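Local coordinates for protein MAR1 Ribonuclease (Caenorhabditis elegans, PDB 2B34) that is probably a hydrolase of the isochorismatase family, named as a ribonuclease, whose natural substrate is not established, at residues A16-D21 with P53-E58; T39-I44 with V68-E73; F87-P92 with H112-Q117; K99-V104 with R125-H130; V132-S137 with T159-T164. One frame throughout, in Å; residues are numbered along the deposited sequence.

Overall arrangement
Contacts 1, 4 and 5 are built on the parallel sheet at the core of the fold. Contact 1 pairs strands 15-20 and 54-59. Contact 4 pairs strands 103-109 and 128-137, and A16 N lies 2.9 Å from N103 O between the two contacts. Contact 5 lies further along strand 128-137; its centre is about 17 Å from that of contact 4. Contact 2 packs two helices together beside the sheet, where L43 CD1 meets V132 CG1 of contact 5 at 3.5 Å. Contacts 1 and 3 share the C20-C114 disulfide, with their centres about 11 Å apart. D21 and C114 there probably mark the active-site region, as in related cysteine hydrolases.

Contact 1: A16-D21 with P53-E58; sequences ALFVCD and PTIVTE
L17 and V19 exchange backbone hydrogen bonds with P53, I55 and T57. L17 N donates to P53 O at 2.8 Å, and I55 N donates back to L17 O. V19 N to I55 O is nearly straight, at 176°. T57 N to V19 O follows. D21 N, just past its strand, reaches T57 O at 3.0 Å from above the carbonyl plane. This ladder joins the two strands of a beta-alpha-beta unit, linked through helix 33-49, in the alpha/beta fold of the isochorismatase family. The apolar contacts lie on both faces of the sheet. On one, F18 and I55 run side by side. I55 CB lies over the F18 ring face, 4.1 Å from its centroid, and I55 CG1 is 3.6 Å from F18 CE1. On the other, V56 CG2 is 4.0 Å from V19 CB, and T54 CG2 touches both L17 CD2 and V19 CG2. One side-chain hydrogen bond crosses: T57 OG1, between its backbone N and carbonyl carbon (chi1 60°), donates to D21 OD1 at 2.9 Å, from above the carboxylate plane. D21 OD2 forms a salt bridge with K84. An alanine in place of D21 would probably leave T57 OG1 and K84 without these mates.

Contact 2: T39-I44 with V68-E73; sequences TSRRLI and VPTLKE
L71 packs against S40, R41 and I44. One methyl of L71 does most of the touching. L71 CD2 lies 3.8 Å from S40 CB and 3.8 Å from I44 CD1. It also presses on the helix backbone, 3.5 Å from R41 N. The L71 side chain crosses that of I44 at about a right angle, and I44 CD1 also meets L71 CB. L22 packs on both S40 and L71 and adds to the same apolar patch.

The polar part belongs to R41. Its chain bends at chi2 (59°), which turns CD to lie 3.4 Å from T70 O. R41 NH1 donates to T70 O at 2.7 Å, but the bond is weak because the angle at the hydrogen is only 116°. The same NH1 lies 3.4 Å from T70 CG2. The backbone of E73 comes over one face of the guanidinium, with E73 C set toward its rim. The E73 carboxylate is near but not in contact, since R41 NH1 and E73 OE1 are 4.7 Å apart. The main ionic partner of R41 is D45, one turn on in its own helix, which takes NE in a salt bridge.

The short segments of helices 33-49 and 69-74 run nearly parallel, 14° apart, with their axes 9.3 Å from each other. This is side-by-side helix packing, in which the short helix 69-74 rests on the connecting helix of a beta-alpha-beta unit.

Contact 3: F87-P92 with H112-Q117; sequences FSMCIP and HVCVLQ
F87 O is met by two groups: K84 NZ gives it a hydrogen bond, and C114 CA makes a CA-H...O contact with it at 3.2 Å. C114 SG, anti to the backbone N (chi1 173°), also comes to 3.3 Å from F87 O. This sulfur is bonded to C20 SG in a disulfide, and M89 CG lies 3.8 Å from C114 SG.

The F87 ring receives V113. V113 CG1 stands over one face, 3.8 Å from the ring centroid and 25° off the normal, in a CH-pi contact. It is set toward the rim, where F87 CD2 is 3.5 Å from V113 CG1. G171 and L166 of a neighbouring subunit pack on F87 and V113 respectively.

S88 sits against the next helix turn, with S88 CB 4.2 Å from Q117 CB. S88 OG accepts from C90 N at 3.0 Å in an ST turn and is also hydrogen-bonded to D121. Q117 OE1 turns to R9 of the neighbouring subunit.

C114 starts helix 114-124 beside D21, which is salt-bridged to K84. This grouping is consistent with the Asp-Lys-Cys active site of isochorismatase-family cysteine hydrolases, though here the cysteine is oxidised.

Contact 4: K99-V104 with R125-H130; sequences KKVQNV and RGLNVH
H130 meets N103 and N128 at the edge of its imidazole ring. N103 OD1 lies near the ring plane, 3.4 Å from H130 CE1. The N103 amide is turned 78° against the ring. N128 O is at the ring edge too, in its plane, and V104 O is near it. H130 ND1 is buried with no hydrogen-bond partner in the model. I10 packs on both N103 and H130.

Three backbone bonds join the strands in parallel register. N128 N donates to Q102 O at 2.9 Å. V104 N then donates to N128 O at 2.8 Å. H130 N donates to V104 O at 2.7 Å and is almost straight, at 174°.

L127 packs against V101 and V104. Its CG is anti to the carbonyl carbon (chi1 -74°), and the CD2 branch it carries does the work: L127 CD2 is 3.4 Å from V101 O and 3.9 Å from V101 CG2. L127 CD2 also touches V104 CG2 at 4.2 Å. L122 of helix 114-124 and L98 of helix 95-98 pack on both L127 and V104.

G126 ends helix 114-124 in a Schellman motif, and its positive phi suits glycine. The chain then enters strand 128-137 beside strand 103-109. Strand 103-109, helix 114-124 and strand 128-137 form a beta-alpha-beta crossover of the parallel sheet.

Contact 5: V132-S137 with T159-T164; sequences VVDAVS and TTSEAT
D134 reaches S161 with both carboxylate oxygens. D134 CB points toward segment 159-164, and CG stands between the backbone N and the carbonyl carbon (chi1 51°), which places D134 CG 3.6 Å from S161 OG. OD1 takes the backbone: S161 N donates to D134 OD1 at 3.0 Å, on its syn lone pair. OD2 takes the hydroxyl: S161 OG donates to D134 OD2 at 2.8 Å, on the syn side but 33° out of the carboxylate plane. A water also donates to D134 OD2 at 3.0 Å and accepts from E162 N.

Around this grip, V133 N donates to T159 O at 2.9 Å, the last parallel rung before the chain turns. V132 CG1 lies 3.4 Å from S161 N, and V133 CG2 meets T160 CG2 at 3.8 Å. T160 OG1 is hydrogen-bonded to D143 of another neighbouring subunit.

An alanine in place of D134 would probably leave S161 N and S161 OG without their acceptor and the water without one of its partners. The carboxylate meets N-H groups at the start of helix 161-169, directly and through the water, and this helix end would probably favour its ionised form.

Contact 1: A16-D21 with P53-E58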
# COMPACT_ATOMS: atom_id res chain seq x y z
N ALA A 16 -22.64 -13.80 -2.60
CA ALA A 16 -23.75 -12.94 -2.99
C ALA A 16 -23.22 -11.67 -3.64
O ALA A 16 -22.15 -11.17 -3.27
CB ALA A 16 -24.64 -12.59 -1.79
N LEU A 17 -23.96 -11.15 -4.62
CA LEU A 17 -23.63 -9.88 -5.23
C LEU A 17 -24.46 -8.76 -4.62
O LEU A 17 -25.69 -8.80 -4.65
CB LEU A 17 -23.81 -9.92 -6.75
CG LEU A 17 -23.62 -8.61 -7.52
CD1 LEU A 17 -22.16 -8.09 -7.47
CD2 LEU A 17 -24.07 -8.79 -8.96
N PHE A 18 -23.78 -7.78 -4.05
CA PHE A 18 -24.43 -6.60 -3.51
C PHE A 18 -24.22 -5.41 -4.46
O PHE A 18 -23.09 -5.04 -4.76
CB PHE A 18 -23.89 -6.30 -2.10
CG PHE A 18 -24.63 -7.02 -0.99
CD1 PHE A 18 -25.07 -8.33 -1.14
CD2 PHE A 18 -24.84 -6.38 0.24
CE1 PHE A 18 -25.74 -8.99 -0.10
CE2 PHE A 18 -25.51 -7.03 1.28
CZ PHE A 18 -25.96 -8.33 1.11
N VAL A 19 -25.33 -4.85 -4.94
CA VAL A 19 -25.31 -3.67 -5.81
C VAL A 19 -25.81 -2.48 -5.00
O VAL A 19 -27.01 -2.39 -4.71
CB VAL A 19 -26.22 -3.87 -7.06
CG1 VAL A 19 -26.17 -2.65 -7.97
CG2 VAL A 19 -25.86 -5.15 -7.82
N CYS A 20 -24.92 -1.57 -4.61
CA CYS A 20 -25.38 -0.48 -3.75
C CYS A 20 -25.52 0.88 -4.41
O CYS A 20 -24.55 1.46 -4.94
CB CYS A 20 -24.68 -0.45 -2.37
SG CYS A 20 -23.59 0.90 -1.92
N ASP A 21 -26.77 1.34 -4.43
CA ASP A 21 -27.12 2.73 -4.65
C ASP A 21 -26.68 3.29 -6.01
O ASP A 21 -26.42 4.49 -6.14
CB ASP A 21 -26.61 3.59 -3.47
CG ASP A 21 -27.18 3.13 -2.13
OD1 ASP A 21 -28.05 2.23 -2.11
OD2 ASP A 21 -26.75 3.65 -1.08
N PRO A 53 -26.98 -15.28 -5.69
CA PRO A 53 -27.96 -14.36 -5.11
C PRO A 53 -27.51 -12.91 -5.24
O PRO A 53 -26.36 -12.59 -4.92
CB PRO A 53 -28.00 -14.78 -3.64
CG PRO A 53 -27.56 -16.18 -3.63
CD PRO A 53 -26.55 -16.30 -4.72
N THR A 54 -28.40 -12.07 -5.75
CA THR A 54 -28.12 -10.65 -5.93
C THR A 54 -29.04 -9.82 -5.04
O THR A 54 -30.24 -10.13 -4.93
CB THR A 54 -28.28 -10.22 -7.41
OG1 THR A 54 -27.44 -11.03 -8.24
CG2 THR A 54 -27.90 -8.75 -7.61
N ILE A 55 -28.48 -8.80 -4.41
CA ILE A 55 -29.21 -7.85 -3.57
C ILE A 55 -28.92 -6.43 -4.07
O ILE A 55 -27.77 -6.07 -4.29
CB ILE A 55 -28.80 -7.97 -2.07
CG1 ILE A 55 -29.03 -9.39 -1.52
CG2 ILE A 55 -29.51 -6.90 -1.21
CD1 ILE A 55 -30.49 -9.75 -1.19
N VAL A 56 -29.97 -5.64 -4.23
CA VAL A 56 -29.84 -4.25 -4.67
C VAL A 56 -30.43 -3.32 -3.61
O VAL A 56 -31.53 -3.57 -3.12
CB VAL A 56 -30.55 -4.00 -6.04
CG1 VAL A 56 -30.29 -2.58 -6.55
CG2 VAL A 56 -30.10 -5.02 -7.08
N THR A 57 -29.69 -2.27 -3.26
CA THR A 57 -30.24 -1.21 -2.41
C THR A 57 -30.34 0.10 -3.17
O THR A 57 -29.55 0.37 -4.08
CB THR A 57 -29.42 -0.97 -1.12
OG1 THR A 57 -28.07 -0.59 -1.45
CG2 THR A 57 -29.42 -2.21 -0.21
N GLU A 58 -31.32 0.91 -2.79
CA GLU A 58 -31.46 2.27 -3.30
C GLU A 58 -31.56 3.25 -2.12
O GLU A 58 -32.40 3.08 -1.23
CB GLU A 58 -32.69 2.39 -4.21
CG GLU A 58 -32.69 1.39 -5.37
CD GLU A 58 -33.90 1.50 -6.27
OE1 GLU A 58 -34.94 2.02 -5.82
OE2 GLU A 58 -33.81 1.05 -7.43

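Contact 2: T39-I44 with V68-E73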
# COMPACT_ATOMS: atom_id res chain seq x y z
N THR A 39 -19.42 -1.92 -16.10
CA THR A 39 -18.72 -2.97 -15.36
C THR A 39 -19.62 -3.63 -14.30
O THR A 39 -19.57 -4.85 -14.13
CB THR A 39 -17.40 -2.44 -14.75
OG1 THR A 39 -16.62 -1.86 -15.79
CG2 THR A 39 -16.60 -3.56 -14.11
N SER A 40 -20.43 -2.83 -13.61
CA SER A 40 -21.43 -3.38 -12.68
C SER A 40 -22.42 -4.30 -13.41
O SER A 40 -22.83 -5.31 -12.86
CB SER A 40 -22.17 -2.28 -11.92
OG SER A 40 -21.28 -1.53 -11.10
N ARG A 41 -22.78 -3.94 -14.64
CA ARG A 41 -23.66 -4.80 -15.47
C ARG A 41 -23.02 -6.16 -15.77
O ARG A 41 -23.71 -7.17 -15.84
CB ARG A 41 -24.09 -4.07 -16.75
CG ARG A 41 -24.99 -4.87 -17.72
CD ARG A 41 -26.32 -5.36 -17.09
NE ARG A 41 -26.96 -6.35 -17.96
CZ ARG A 41 -27.84 -6.06 -18.92
NH1 ARG A 41 -28.20 -4.81 -19.15
NH2 ARG A 41 -28.35 -7.04 -19.67
N ARG A 42 -21.69 -6.18 -15.94
CA ARG A 42 -20.95 -7.43 -16.15
C ARG A 42 -21.09 -8.39 -14.97
O ARG A 42 -21.28 -9.60 -15.16
CB ARG A 42 -19.47 -7.16 -16.43
CG ARG A 42 -19.21 -6.55 -17.79
CD ARG A 42 -17.76 -6.12 -17.94
NE ARG A 42 -17.52 -5.54 -19.26
CZ ARG A 42 -16.36 -5.63 -19.91
NH1 ARG A 42 -15.33 -6.28 -19.38
NH2 ARG A 42 -16.24 -5.08 -21.11
N LEU A 43 -20.99 -7.85 -13.75
CA LEU A 43 -21.12 -8.65 -12.54
C LEU A 43 -22.55 -9.13 -12.31
O LEU A 43 -22.77 -10.27 -11.91
CB LEU A 43 -20.61 -7.89 -11.32
CG LEU A 43 -19.09 -8.06 -11.20
CD1 LEU A 43 -18.41 -6.75 -10.98
CD2 LEU A 43 -18.73 -9.10 -10.14
N ILE A 44 -23.51 -8.25 -12.58
CA ILE A 44 -24.93 -8.60 -12.53
C ILE A 44 -25.27 -9.74 -13.49
O ILE A 44 -25.95 -10.69 -13.12
CB ILE A 44 -25.82 -7.36 -12.77
CG1 ILE A 44 -25.90 -6.50 -11.51
CG2 ILE A 44 -27.23 -7.76 -13.21
CD1 ILE A 44 -26.35 -5.07 -11.74
N VAL A 68 -30.26 2.50 -12.06
CA VAL A 68 -30.07 2.72 -13.50
C VAL A 68 -30.67 1.56 -14.32
O VAL A 68 -30.35 0.40 -14.09
CB VAL A 68 -28.56 2.91 -13.83
CG1 VAL A 68 -28.30 2.87 -15.33
CG2 VAL A 68 -28.05 4.22 -13.22
N PRO A 69 -31.57 1.90 -15.28
CA PRO A 69 -32.30 0.93 -16.11
C PRO A 69 -31.48 -0.26 -16.62
O PRO A 69 -31.91 -1.40 -16.46
CB PRO A 69 -32.79 1.79 -17.27
CG PRO A 69 -33.08 3.10 -16.62
CD PRO A 69 -31.99 3.28 -15.59
N THR A 70 -30.31 0.00 -17.21
CA THR A 70 -29.46 -1.05 -17.77
C THR A 70 -29.10 -2.13 -16.75
O THR A 70 -29.04 -3.30 -17.09
CB THR A 70 -28.15 -0.47 -18.36
OG1 THR A 70 -28.45 0.70 -19.14
CG2 THR A 70 -27.47 -1.49 -19.25
N LEU A 71 -28.88 -1.72 -15.50
CA LEU A 71 -28.53 -2.65 -14.44
C LEU A 71 -29.72 -3.54 -14.06
O LEU A 71 -29.56 -4.74 -13.85
CB LEU A 71 -27.99 -1.91 -13.20
CG LEU A 71 -26.72 -1.07 -13.39
CD1 LEU A 71 -26.42 -0.27 -12.14
CD2 LEU A 71 -25.51 -1.92 -13.78
N LYS A 72 -30.90 -2.93 -13.99
CA LYS A 72 -32.15 -3.64 -13.71
C LYS A 72 -32.49 -4.66 -14.79
O LYS A 72 -33.02 -5.72 -14.49
CB LYS A 72 -33.31 -2.66 -13.53
CG LYS A 72 -33.22 -1.82 -12.27
CD LYS A 72 -34.44 -0.92 -12.10
CE LYS A 72 -35.64 -1.69 -11.58
NZ LYS A 72 -36.80 -0.79 -11.31
N GLU A 73 -32.16 -4.33 -16.04
CA GLU A 73 -32.39 -5.21 -17.19
C GLU A 73 -31.66 -6.55 -17.05
O GLU A 73 -32.15 -7.57 -17.54
CB GLU A 73 -31.92 -4.54 -18.49
CG GLU A 73 -32.82 -3.44 -19.01
CD GLU A 73 -32.30 -2.84 -20.32
OE1 GLU A 73 -32.20 -3.58 -21.33
OE2 GLU A 73 -31.98 -1.64 -20.33

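Contact 3: F87-P92 with H112-Q117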
# COMPACT_ATOMS: atom_id res chain seq x y z
N PHE A 87 -26.61 4.45 5.43
CA PHE A 87 -25.63 4.34 4.34
C PHE A 87 -25.24 2.90 4.06
O PHE A 87 -25.03 2.52 2.90
CB PHE A 87 -24.41 5.23 4.60
CG PHE A 87 -24.73 6.71 4.64
CD1 PHE A 87 -25.71 7.25 3.82
CD2 PHE A 87 -24.03 7.56 5.50
CE1 PHE A 87 -26.00 8.61 3.85
CE2 PHE A 87 -24.31 8.92 5.53
CZ PHE A 87 -25.30 9.45 4.70
N SER A 88 -25.19 2.08 5.10
CA SER A 88 -24.86 0.66 4.94
C SER A 88 -26.01 -0.15 4.33
O SER A 88 -27.18 0.06 4.67
CB SER A 88 -24.46 0.04 6.27
OG SER A 88 -24.24 -1.35 6.12
N MET A 89 -25.65 -1.08 3.45
CA MET A 89 -26.59 -2.03 2.86
C MET A 89 -27.07 -3.08 3.85
O MET A 89 -28.04 -3.79 3.59
CB MET A 89 -25.94 -2.76 1.68
CG MET A 89 -25.65 -1.91 0.48
SD MET A 89 -24.99 -2.89 -0.88
CE MET A 89 -26.47 -3.75 -1.44
N CYS A 90 -26.36 -3.20 4.98
CA CYS A 90 -26.68 -4.20 5.98
C CYS A 90 -27.88 -3.76 6.82
O CYS A 90 -27.74 -3.25 7.94
CB CYS A 90 -25.46 -4.54 6.83
SG CYS A 90 -24.21 -5.44 5.89
N ILE A 91 -29.06 -3.95 6.23
CA ILE A 91 -30.33 -3.65 6.86
C ILE A 91 -31.05 -4.98 7.13
O ILE A 91 -30.73 -5.98 6.49
CB ILE A 91 -31.19 -2.70 5.98
CG1 ILE A 91 -31.29 -3.23 4.54
CG2 ILE A 91 -30.62 -1.28 6.02
CD1 ILE A 91 -32.20 -2.43 3.63
N PRO A 92 -32.01 -5.00 8.08
CA PRO A 92 -32.74 -6.24 8.41
C PRO A 92 -33.13 -7.16 7.23
O PRO A 92 -32.89 -8.36 7.32
CB PRO A 92 -33.96 -5.73 9.18
CG PRO A 92 -33.43 -4.53 9.89
CD PRO A 92 -32.45 -3.88 8.94
N HIS A 112 -16.61 5.70 -0.44
CA HIS A 112 -16.19 6.11 0.90
C HIS A 112 -17.36 6.30 1.86
O HIS A 112 -17.18 6.75 2.99
CB HIS A 112 -15.39 7.41 0.79
CG HIS A 112 -16.21 8.58 0.32
ND1 HIS A 112 -16.81 8.61 -0.92
CD2 HIS A 112 -16.53 9.74 0.93
CE1 HIS A 112 -17.46 9.75 -1.05
NE2 HIS A 112 -17.31 10.45 0.06
N VAL A 113 -18.57 5.98 1.40
CA VAL A 113 -19.78 6.09 2.23
C VAL A 113 -20.56 4.76 2.28
O VAL A 113 -20.25 3.93 3.13
CB VAL A 113 -20.66 7.32 1.85
CG1 VAL A 113 -21.73 7.56 2.90
CG2 VAL A 113 -19.81 8.57 1.69
N CYS A 114 -21.52 4.54 1.37
CA CYS A 114 -22.29 3.27 1.33
C CYS A 114 -21.38 2.05 1.26
O CYS A 114 -21.54 1.12 2.04
CB CYS A 114 -23.29 3.19 0.16
SG CYS A 114 -24.13 1.53 -0.07
N VAL A 115 -20.45 2.07 0.31
CA VAL A 115 -19.61 0.91 0.03
C VAL A 115 -18.69 0.63 1.21
O VAL A 115 -18.55 -0.52 1.61
CB VAL A 115 -18.80 1.07 -1.29
CG1 VAL A 115 -17.97 -0.16 -1.58
CG2 VAL A 115 -19.74 1.36 -2.47
N LEU A 116 -18.09 1.68 1.76
CA LEU A 116 -17.22 1.56 2.93
C LEU A 116 -17.99 1.10 4.17
O LEU A 116 -17.57 0.17 4.85
CB LEU A 116 -16.48 2.87 3.21
CG LEU A 116 -15.49 2.88 4.39
CD1 LEU A 116 -14.42 1.80 4.23
CD2 LEU A 116 -14.85 4.26 4.56
N GLN A 117 -19.11 1.77 4.46
CA GLN A 117 -19.94 1.41 5.62
C GLN A 117 -20.51 0.00 5.50
O GLN A 117 -20.55 -0.75 6.48
CB GLN A 117 -21.06 2.43 5.85
CG GLN A 117 -20.60 3.84 6.24
CD GLN A 117 -19.67 3.87 7.44
OE1 GLN A 117 -19.84 3.12 8.40
NE2 GLN A 117 -18.67 4.75 7.38

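Contact 4: K99-V104 with R125-H130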
# COMPACT_ATOMS: atom_id res chain seq x y z
N LYS A 99 -26.77 -14.80 6.04
CA LYS A 99 -26.59 -16.03 6.82
C LYS A 99 -26.36 -17.26 5.95
O LYS A 99 -25.90 -18.29 6.43
CB LYS A 99 -27.76 -16.23 7.79
CG LYS A 99 -27.64 -15.43 9.08
CD LYS A 99 -28.86 -15.56 9.99
CE LYS A 99 -29.87 -14.44 9.74
NZ LYS A 99 -30.92 -14.38 10.81
N LYS A 100 -26.67 -17.14 4.66
CA LYS A 100 -26.50 -18.24 3.71
C LYS A 100 -25.16 -18.20 2.97
O LYS A 100 -24.78 -19.18 2.33
CB LYS A 100 -27.64 -18.24 2.69
CG LYS A 100 -28.92 -18.91 3.17
CD LYS A 100 -29.92 -19.06 2.02
CE LYS A 100 -29.36 -19.96 0.90
NZ LYS A 100 -30.26 -20.01 -0.29
N VAL A 101 -24.46 -17.07 3.05
CA VAL A 101 -23.20 -16.90 2.32
C VAL A 101 -21.99 -16.60 3.22
O VAL A 101 -22.15 -16.22 4.38
CB VAL A 101 -23.30 -15.82 1.20
CG1 VAL A 101 -24.31 -16.25 0.14
CG2 VAL A 101 -23.66 -14.45 1.77
N GLN A 102 -20.79 -16.80 2.67
CA GLN A 102 -19.54 -16.49 3.37
C GLN A 102 -18.82 -15.33 2.68
O GLN A 102 -17.92 -14.72 3.26
CB GLN A 102 -18.64 -17.73 3.43
CG GLN A 102 -19.21 -18.86 4.28
CD GLN A 102 -18.53 -20.21 4.06
OE1 GLN A 102 -18.14 -20.56 2.94
NE2 GLN A 102 -18.40 -20.98 5.14
N ASN A 103 -19.23 -15.03 1.45
CA ASN A 103 -18.60 -14.00 0.63
C ASN A 103 -19.59 -13.01 0.02
O ASN A 103 -20.65 -13.40 -0.49
CB ASN A 103 -17.79 -14.66 -0.49
CG ASN A 103 -16.72 -15.61 0.03
OD1 ASN A 103 -15.69 -15.18 0.56
ND2 ASN A 103 -16.96 -16.91 -0.11
N VAL A 104 -19.26 -11.72 0.07
CA VAL A 104 -20.03 -10.70 -0.62
C VAL A 104 -19.17 -9.98 -1.65
O VAL A 104 -18.09 -9.47 -1.34
CB VAL A 104 -20.70 -9.68 0.34
CG1 VAL A 104 -21.33 -8.52 -0.43
CG2 VAL A 104 -21.76 -10.36 1.20
N ARG A 125 -19.69 -8.95 10.60
CA ARG A 125 -20.49 -10.18 10.59
C ARG A 125 -19.67 -11.44 10.24
O ARG A 125 -20.21 -12.54 10.17
CB ARG A 125 -21.67 -10.04 9.63
CG ARG A 125 -22.84 -9.23 10.19
CD ARG A 125 -23.75 -8.74 9.06
NE ARG A 125 -25.00 -8.16 9.56
CZ ARG A 125 -25.15 -6.91 9.97
NH1 ARG A 125 -24.13 -6.06 9.97
NH2 ARG A 125 -26.33 -6.49 10.39
N GLY A 126 -18.37 -11.26 10.00
CA GLY A 126 -17.48 -12.38 9.67
C GLY A 126 -17.53 -12.82 8.22
O GLY A 126 -17.06 -13.90 7.88
N LEU A 127 -18.10 -11.97 7.36
CA LEU A 127 -18.16 -12.24 5.93
C LEU A 127 -16.89 -11.74 5.25
O LEU A 127 -16.29 -10.76 5.70
CB LEU A 127 -19.39 -11.56 5.31
CG LEU A 127 -20.75 -12.19 5.60
CD1 LEU A 127 -21.76 -11.13 6.01
CD2 LEU A 127 -21.26 -12.98 4.40
N ASN A 128 -16.49 -12.40 4.17
CA ASN A 128 -15.42 -11.88 3.32
C ASN A 128 -16.03 -10.91 2.30
O ASN A 128 -17.07 -11.20 1.70
CB ASN A 128 -14.68 -13.01 2.60
CG ASN A 128 -14.18 -14.10 3.55
OD1 ASN A 128 -14.38 -15.29 3.30
ND2 ASN A 128 -13.53 -13.69 4.63
N VAL A 129 -15.38 -9.76 2.12
CA VAL A 129 -15.86 -8.73 1.20
C VAL A 129 -14.90 -8.58 0.02
O VAL A 129 -13.72 -8.26 0.20
CB VAL A 129 -16.05 -7.36 1.90
CG1 VAL A 129 -16.63 -6.33 0.93
CG2 VAL A 129 -16.95 -7.50 3.11
N HIS A 130 -15.43 -8.80 -1.18
CA HIS A 130 -14.69 -8.62 -2.42
C HIS A 130 -15.16 -7.34 -3.11
O HIS A 130 -16.24 -7.31 -3.72
CB HIS A 130 -14.84 -9.85 -3.31
CG HIS A 130 -14.32 -11.11 -2.68
ND1 HIS A 130 -14.87 -11.64 -1.53
CD2 HIS A 130 -13.30 -11.93 -3.03
CE1 HIS A 130 -14.21 -12.74 -1.20
NE2 HIS A 130 -13.26 -12.94 -2.09

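Contact 5: V132-S137 with T159-T164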
# COMPACT_ATOMS: atom_id res chain seq x y z
N VAL A 132 -15.11 -4.75 -5.89
CA VAL A 132 -14.79 -4.67 -7.32
C VAL A 132 -14.43 -3.22 -7.65
O VAL A 132 -15.32 -2.40 -7.90
CB VAL A 132 -15.96 -5.15 -8.19
CG1 VAL A 132 -15.52 -5.30 -9.64
CG2 VAL A 132 -16.51 -6.47 -7.67
N VAL A 133 -13.14 -2.93 -7.67
CA VAL A 133 -12.64 -1.55 -7.75
C VAL A 133 -13.00 -0.83 -9.06
O VAL A 133 -13.15 0.39 -9.08
CB VAL A 133 -11.10 -1.46 -7.48
CG1 VAL A 133 -10.78 -1.93 -6.06
CG2 VAL A 133 -10.30 -2.25 -8.51
N ASP A 134 -13.13 -1.59 -10.15
CA ASP A 134 -13.52 -1.01 -11.44
C ASP A 134 -15.05 -0.86 -11.60
O ASP A 134 -15.54 -0.50 -12.68
CB ASP A 134 -12.87 -1.74 -12.62
CG ASP A 134 -13.07 -3.26 -12.59
OD1 ASP A 134 -13.47 -3.82 -11.55
OD2 ASP A 134 -12.79 -3.89 -13.63
N ALA A 135 -15.78 -1.13 -10.52
CA ALA A 135 -17.22 -0.98 -10.49
C ALA A 135 -17.64 -0.18 -9.25
O ALA A 135 -18.83 -0.12 -8.90
CB ALA A 135 -17.89 -2.35 -10.50
N VAL A 136 -16.65 0.44 -8.60
CA VAL A 136 -16.85 1.24 -7.39
C VAL A 136 -16.18 2.61 -7.55
O VAL A 136 -15.02 2.70 -7.97
CB VAL A 136 -16.31 0.50 -6.12
CG1 VAL A 136 -16.27 1.42 -4.90
CG2 VAL A 136 -17.16 -0.73 -5.81
N SER A 137 -16.91 3.68 -7.24
CA SER A 137 -16.39 5.04 -7.40
C SER A 137 -17.04 6.07 -6.46
O SER A 137 -17.97 5.74 -5.72
CB SER A 137 -16.54 5.49 -8.86
OG SER A 137 -15.78 6.65 -9.11
N THR A 159 -10.46 -6.28 -5.52
CA THR A 159 -10.41 -7.12 -6.71
C THR A 159 -10.95 -6.37 -7.93
O THR A 159 -11.43 -5.25 -7.81
CB THR A 159 -11.16 -8.46 -6.49
OG1 THR A 159 -10.97 -9.31 -7.64
CG2 THR A 159 -12.65 -8.24 -6.26
N THR A 160 -10.87 -7.00 -9.10
CA THR A 160 -11.42 -6.43 -10.33
C THR A 160 -12.49 -7.34 -10.92
O THR A 160 -12.56 -8.53 -10.58
CB THR A 160 -10.33 -6.14 -11.38
OG1 THR A 160 -9.61 -7.35 -11.66
CG2 THR A 160 -9.37 -5.07 -10.89
N SER A 161 -13.30 -6.78 -11.81
CA SER A 161 -14.42 -7.51 -12.40
C SER A 161 -13.99 -8.80 -13.10
O SER A 161 -14.58 -9.85 -12.86
CB SER A 161 -15.22 -6.62 -13.36
OG SER A 161 -14.39 -6.09 -14.38
N GLU A 162 -12.96 -8.73 -13.94
CA GLU A 162 -12.49 -9.91 -14.66
C GLU A 162 -11.86 -10.95 -13.73
O GLU A 162 -12.07 -12.15 -13.90
CB GLU A 162 -11.53 -9.55 -15.80
CG GLU A 162 -11.37 -10.67 -16.82
CD GLU A 162 -10.30 -10.40 -17.84
OE1 GLU A 162 -10.49 -9.53 -18.71
OE2 GLU A 162 -9.25 -11.09 -17.79
N ALA A 163 -11.09 -10.47 -12.74
CA ALA A 163 -10.54 -11.36 -11.71
C ALA A 163 -11.66 -12.11 -10.99
O ALA A 163 -11.55 -13.31 -10.74
CB ALA A 163 -9.71 -10.57 -10.71
N THR A 164 -12.75 -11.40 -10.67
CA THR A 164 -13.88 -11.98 -9.96
C THR A 164 -14.66 -13.00 -10.80
O THR A 164 -14.93 -14.11 -10.32
CB THR A 164 -14.82 -10.88 -9.40
OG1 THR A 164 -14.07 -9.98 -8.59
CG2 THR A 164 -15.94 -11.48 -8.54
O HOH W 1 -11.34 -6.22 -14.85